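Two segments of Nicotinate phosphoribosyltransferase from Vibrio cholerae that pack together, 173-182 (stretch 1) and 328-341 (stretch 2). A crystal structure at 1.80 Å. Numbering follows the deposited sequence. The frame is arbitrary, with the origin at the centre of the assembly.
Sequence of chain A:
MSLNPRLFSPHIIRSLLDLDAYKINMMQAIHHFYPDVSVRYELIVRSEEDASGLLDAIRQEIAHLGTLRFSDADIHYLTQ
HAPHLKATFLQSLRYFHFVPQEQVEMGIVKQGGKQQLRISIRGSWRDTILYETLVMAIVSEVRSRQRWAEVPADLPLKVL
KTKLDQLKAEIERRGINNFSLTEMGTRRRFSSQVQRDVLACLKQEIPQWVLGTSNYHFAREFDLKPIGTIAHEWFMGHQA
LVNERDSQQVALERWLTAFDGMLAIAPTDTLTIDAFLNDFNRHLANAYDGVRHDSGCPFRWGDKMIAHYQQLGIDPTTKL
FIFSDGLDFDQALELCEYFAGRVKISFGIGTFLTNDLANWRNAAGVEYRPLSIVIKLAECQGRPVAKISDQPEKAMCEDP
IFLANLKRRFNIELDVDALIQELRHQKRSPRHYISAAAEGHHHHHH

Stretch 1 (173-182) RRGINNFSLT
Stretch 2 (328-341) DFDQALELCEYFAG

Contact between a helix-to-strand connection (173-182) and a helix (329-339) of nicotinate phosphoribosyltransferase, burying 581 Å² over both sides. In stretch 1 a helix closes in a Schellman motif at Gly175 (phi/psi 64/38), extended Ile176 (-81/125) follows, and the chain reaches a strand at 181-182. Stretch 2 is helical from Phe329, capped by Asp328, whose OD2 accepts from Gln331 N at 2.8 Å; Ala340 (-56/130) leaves the helix. Contacts step back along the helix as stretch 1 advances: CA of Ile176 lies 7.0 Å from CA of Glu337, CA of Asn178 6.1 Å from CA of Cys336, and Leu181 reaches back to Phe329. Arg174 and Phe179 each give up 75 Å². Arg174 (chi1 m, chi2 143°, chi3 p, chi4 171°) forms a two-pronged salt bridge with Glu337 (chi1 m, chi2 t, chi3 145°): NE to OE1 at 3.0 Å, nearly linear at 173°, and NH2 to OE2 at 2.9 Å, so the carboxylate meets the guanidinium edge while Leu333 CD1 covers one face. Water 1 links Arg174 NH1 (2.8 Å) to Asp330 OD1 (2.6 Å), and water 2 links Arg174 NH2 (3.0 Å) to Asp330 O (2.9 Å). Phe179 (chi1 t, chi2 74°) turns its ring into the helix. Its edge points toward the face of Phe329 (chi1 m, chi2 -30°), offset, with ring centroids 5.9 Å apart and planes at 89°; Phe179 CZ is 4.0 Å from Phe329 CD1, Phe179 CE1 4.0 Å from Ala332 CB, and Phe179 CD1 3.9 Å from Leu333 CD2. Cys336 (chi1 m) brings SG to the ring edge, 4.0 Å from Phe179 CB. Between these anchors, Ile176 (m, t) sets CG2 3.7 Å from Cys336 CB and CD1 4.0 Å from Leu333 CD2. Asn178 (chi1 p, chi2 -28°) donates ND2 to Cys336 O at 3.0 Å, N-H...O angle 163°, near the C-terminal end of the helix.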

# COMPACT_ATOMS: atom_id res chain seq x y z
N ARG A 173 13.68 28.46 -2.73
CA ARG A 173 13.05 29.59 -3.41
C ARG A 173 11.71 30.00 -2.83
O ARG A 173 11.45 31.19 -2.69
CB ARG A 173 12.96 29.34 -4.92
CG ARG A 173 12.31 30.45 -5.74
CD ARG A 173 12.38 30.15 -7.24
NE ARG A 173 11.30 29.26 -7.70
CZ ARG A 173 10.04 29.65 -7.88
NH1 ARG A 173 9.70 30.91 -7.63
NH2 ARG A 173 9.12 28.78 -8.32
N ARG A 174 10.88 29.03 -2.47
CA ARG A 174 9.52 29.30 -2.06
C ARG A 174 9.39 29.33 -0.56
O ARG A 174 8.31 29.57 -0.04
CB ARG A 174 8.57 28.28 -2.70
CG ARG A 174 8.37 28.53 -4.22
CD ARG A 174 8.26 27.22 -5.03
NE ARG A 174 7.02 26.51 -4.76
CZ ARG A 174 6.60 25.44 -5.45
NH1 ARG A 174 7.37 24.94 -6.44
NH2 ARG A 174 5.47 24.86 -5.11
N GLY A 175 10.50 29.09 0.14
CA GLY A 175 10.49 29.19 1.61
C GLY A 175 9.57 28.15 2.27
O GLY A 175 8.84 28.45 3.25
N ILE A 176 9.55 26.95 1.70
CA ILE A 176 8.70 25.86 2.19
C ILE A 176 9.36 25.17 3.41
O ILE A 176 10.49 24.72 3.34
CB ILE A 176 8.34 24.86 1.05
CG1 ILE A 176 7.48 25.54 -0.00
CG2 ILE A 176 7.66 23.56 1.60
CD1 ILE A 176 7.44 24.79 -1.33
N ASN A 177 8.64 25.09 4.52
CA ASN A 177 9.26 24.53 5.70
C ASN A 177 8.54 23.27 6.20
O ASN A 177 8.88 22.74 7.28
CB ASN A 177 9.38 25.59 6.81
CG ASN A 177 8.03 26.10 7.25
OD1 ASN A 177 7.03 25.39 7.18
ND2 ASN A 177 8.00 27.36 7.70
N ASN A 178 7.60 22.76 5.40
CA ASN A 178 6.74 21.62 5.81
C ASN A 178 6.80 20.42 4.85
O ASN A 178 5.92 19.54 4.88
CB ASN A 178 5.26 22.03 6.10
CG ASN A 178 4.52 22.61 4.86
OD1 ASN A 178 5.15 23.19 3.97
ND2 ASN A 178 3.21 22.56 4.89
N PHE A 179 7.86 20.35 4.02
CA PHE A 179 7.99 19.16 3.17
C PHE A 179 8.42 17.96 4.05
O PHE A 179 9.36 18.07 4.86
CB PHE A 179 9.02 19.39 2.05
CG PHE A 179 9.26 18.16 1.18
CD1 PHE A 179 8.28 17.75 0.23
CD2 PHE A 179 10.38 17.39 1.36
CE1 PHE A 179 8.48 16.59 -0.53
CE2 PHE A 179 10.62 16.25 0.56
CZ PHE A 179 9.64 15.84 -0.36
N SER A 180 7.71 16.85 3.91
CA SER A 180 8.00 15.62 4.68
C SER A 180 7.71 14.41 3.76
O SER A 180 6.67 14.39 3.10
CB SER A 180 7.00 15.53 5.82
OG SER A 180 7.25 14.33 6.52
N LEU A 181 8.62 13.43 3.74
CA LEU A 181 8.55 12.35 2.76
C LEU A 181 8.46 11.01 3.53
O LEU A 181 9.25 10.77 4.46
CB LEU A 181 9.83 12.38 1.87
CG LEU A 181 9.93 11.36 0.74
CD1 LEU A 181 8.70 11.46 -0.17
CD2 LEU A 181 11.17 11.60 -0.11
N THR A 182 7.48 10.19 3.19
CA THR A 182 7.44 8.83 3.72
C THR A 182 7.66 7.87 2.55
O THR A 182 6.88 7.88 1.57
CB THR A 182 6.10 8.52 4.37
OG1 THR A 182 5.87 9.44 5.46
CG2 THR A 182 6.14 7.10 4.96
N ASP A 328 4.37 13.11 -7.22
CA ASP A 328 5.75 13.43 -7.55
C ASP A 328 6.08 14.69 -6.72
O ASP A 328 5.21 15.21 -5.98
CB ASP A 328 5.90 13.74 -9.06
CG ASP A 328 4.85 14.74 -9.57
OD1 ASP A 328 4.19 14.38 -10.60
OD2 ASP A 328 4.70 15.88 -8.97
N PHE A 329 7.31 15.18 -6.84
CA PHE A 329 7.73 16.23 -5.86
C PHE A 329 7.03 17.55 -6.15
O PHE A 329 6.73 18.31 -5.22
CB PHE A 329 9.26 16.48 -5.88
CG PHE A 329 10.11 15.39 -5.25
CD1 PHE A 329 9.63 14.59 -4.21
CD2 PHE A 329 11.44 15.23 -5.65
CE1 PHE A 329 10.45 13.60 -3.64
CE2 PHE A 329 12.29 14.27 -5.07
CZ PHE A 329 11.80 13.45 -4.06
N ASP A 330 6.77 17.85 -7.44
CA ASP A 330 6.09 19.09 -7.72
C ASP A 330 4.65 19.11 -7.21
O ASP A 330 4.15 20.13 -6.73
CB ASP A 330 6.22 19.48 -9.22
CG ASP A 330 7.65 19.85 -9.55
OD1 ASP A 330 8.16 20.82 -8.94
OD2 ASP A 330 8.29 19.15 -10.35
N GLN A 331 3.97 17.99 -7.31
CA GLN A 331 2.65 17.88 -6.65
C GLN A 331 2.76 18.08 -5.09
O GLN A 331 1.93 18.74 -4.45
CB GLN A 331 2.08 16.51 -6.93
CG GLN A 331 1.51 16.27 -8.35
CD GLN A 331 0.87 14.85 -8.45
OE1 GLN A 331 -0.09 14.55 -7.76
NE2 GLN A 331 1.43 14.00 -9.30
N ALA A 332 3.80 17.52 -4.52
CA ALA A 332 3.97 17.54 -3.07
C ALA A 332 4.19 19.00 -2.63
O ALA A 332 3.53 19.49 -1.69
CB ALA A 332 5.11 16.65 -2.65
N LEU A 333 5.06 19.72 -3.38
CA LEU A 333 5.34 21.13 -2.97
C LEU A 333 4.10 22.00 -3.04
O LEU A 333 3.90 22.90 -2.21
CB LEU A 333 6.51 21.72 -3.76
CG LEU A 333 7.88 21.06 -3.54
CD1 LEU A 333 9.01 21.74 -4.37
CD2 LEU A 333 8.27 20.93 -2.07
N GLU A 334 3.28 21.78 -4.05
CA GLU A 334 1.99 22.49 -4.16
C GLU A 334 1.10 22.24 -2.94
O GLU A 334 0.40 23.17 -2.43
CB GLU A 334 1.25 22.04 -5.43
CG GLU A 334 -0.01 22.81 -5.73
CD GLU A 334 -0.78 22.27 -6.92
OE1 GLU A 334 -1.60 23.06 -7.44
OE2 GLU A 334 -0.60 21.07 -7.32
N LEU A 335 1.07 20.98 -2.51
CA LEU A 335 0.27 20.61 -1.32
C LEU A 335 0.88 21.24 -0.08
O LEU A 335 0.12 21.68 0.81
CB LEU A 335 0.16 19.07 -1.21
CG LEU A 335 -0.91 18.59 -2.21
CD1 LEU A 335 -0.76 17.07 -2.41
CD2 LEU A 335 -2.33 18.90 -1.77
N CYS A 336 2.23 21.30 -0.03
CA CYS A 336 2.92 21.98 1.12
C CYS A 336 2.42 23.42 1.29
O CYS A 336 2.11 23.83 2.40
CB CYS A 336 4.41 22.03 0.91
SG CYS A 336 5.27 20.45 1.11
N GLU A 337 2.37 24.16 0.17
CA GLU A 337 1.96 25.57 0.24
C GLU A 337 0.50 25.70 0.65
O GLU A 337 0.13 26.65 1.38
CB GLU A 337 2.22 26.24 -1.11
CG GLU A 337 3.73 26.42 -1.28
CD GLU A 337 4.19 26.89 -2.65
OE1 GLU A 337 5.17 27.64 -2.66
OE2 GLU A 337 3.59 26.52 -3.71
N TYR A 338 -0.35 24.83 0.12
CA TYR A 338 -1.77 24.94 0.34
C TYR A 338 -2.12 24.62 1.80
O TYR A 338 -3.08 25.16 2.32
CB TYR A 338 -2.53 23.96 -0.54
CG TYR A 338 -4.03 24.20 -0.62
CD1 TYR A 338 -4.56 25.16 -1.50
CD2 TYR A 338 -4.93 23.45 0.15
CE1 TYR A 338 -5.95 25.38 -1.58
CE2 TYR A 338 -6.30 23.65 0.08
CZ TYR A 338 -6.82 24.60 -0.80
OH TYR A 338 -8.18 24.75 -0.86
N PHE A 339 -1.38 23.70 2.42
CA PHE A 339 -1.72 23.22 3.79
C PHE A 339 -0.82 23.77 4.90
O PHE A 339 -1.04 23.48 6.08
CB PHE A 339 -1.88 21.67 3.83
CG PHE A 339 -3.11 21.20 3.13
CD1 PHE A 339 -3.02 20.49 1.91
CD2 PHE A 339 -4.35 21.47 3.64
CE1 PHE A 339 -4.16 20.09 1.23
CE2 PHE A 339 -5.54 21.05 3.00
CZ PHE A 339 -5.45 20.34 1.77
N ALA A 340 0.13 24.63 4.52
CA ALA A 340 1.08 25.22 5.48
C ALA A 340 0.30 25.92 6.59
O ALA A 340 -0.67 26.65 6.32
CB ALA A 340 2.04 26.20 4.76
N GLY A 341 0.67 25.62 7.83
CA GLY A 341 0.04 26.24 9.01
C GLY A 341 -1.31 25.68 9.42
O GLY A 341 -1.84 26.06 10.44
O HOH W 1 6.83 22.99 -8.37
O HOH W 2 4.45 22.97 -7.25
O HOH W 3 5.50 29.14 -0.49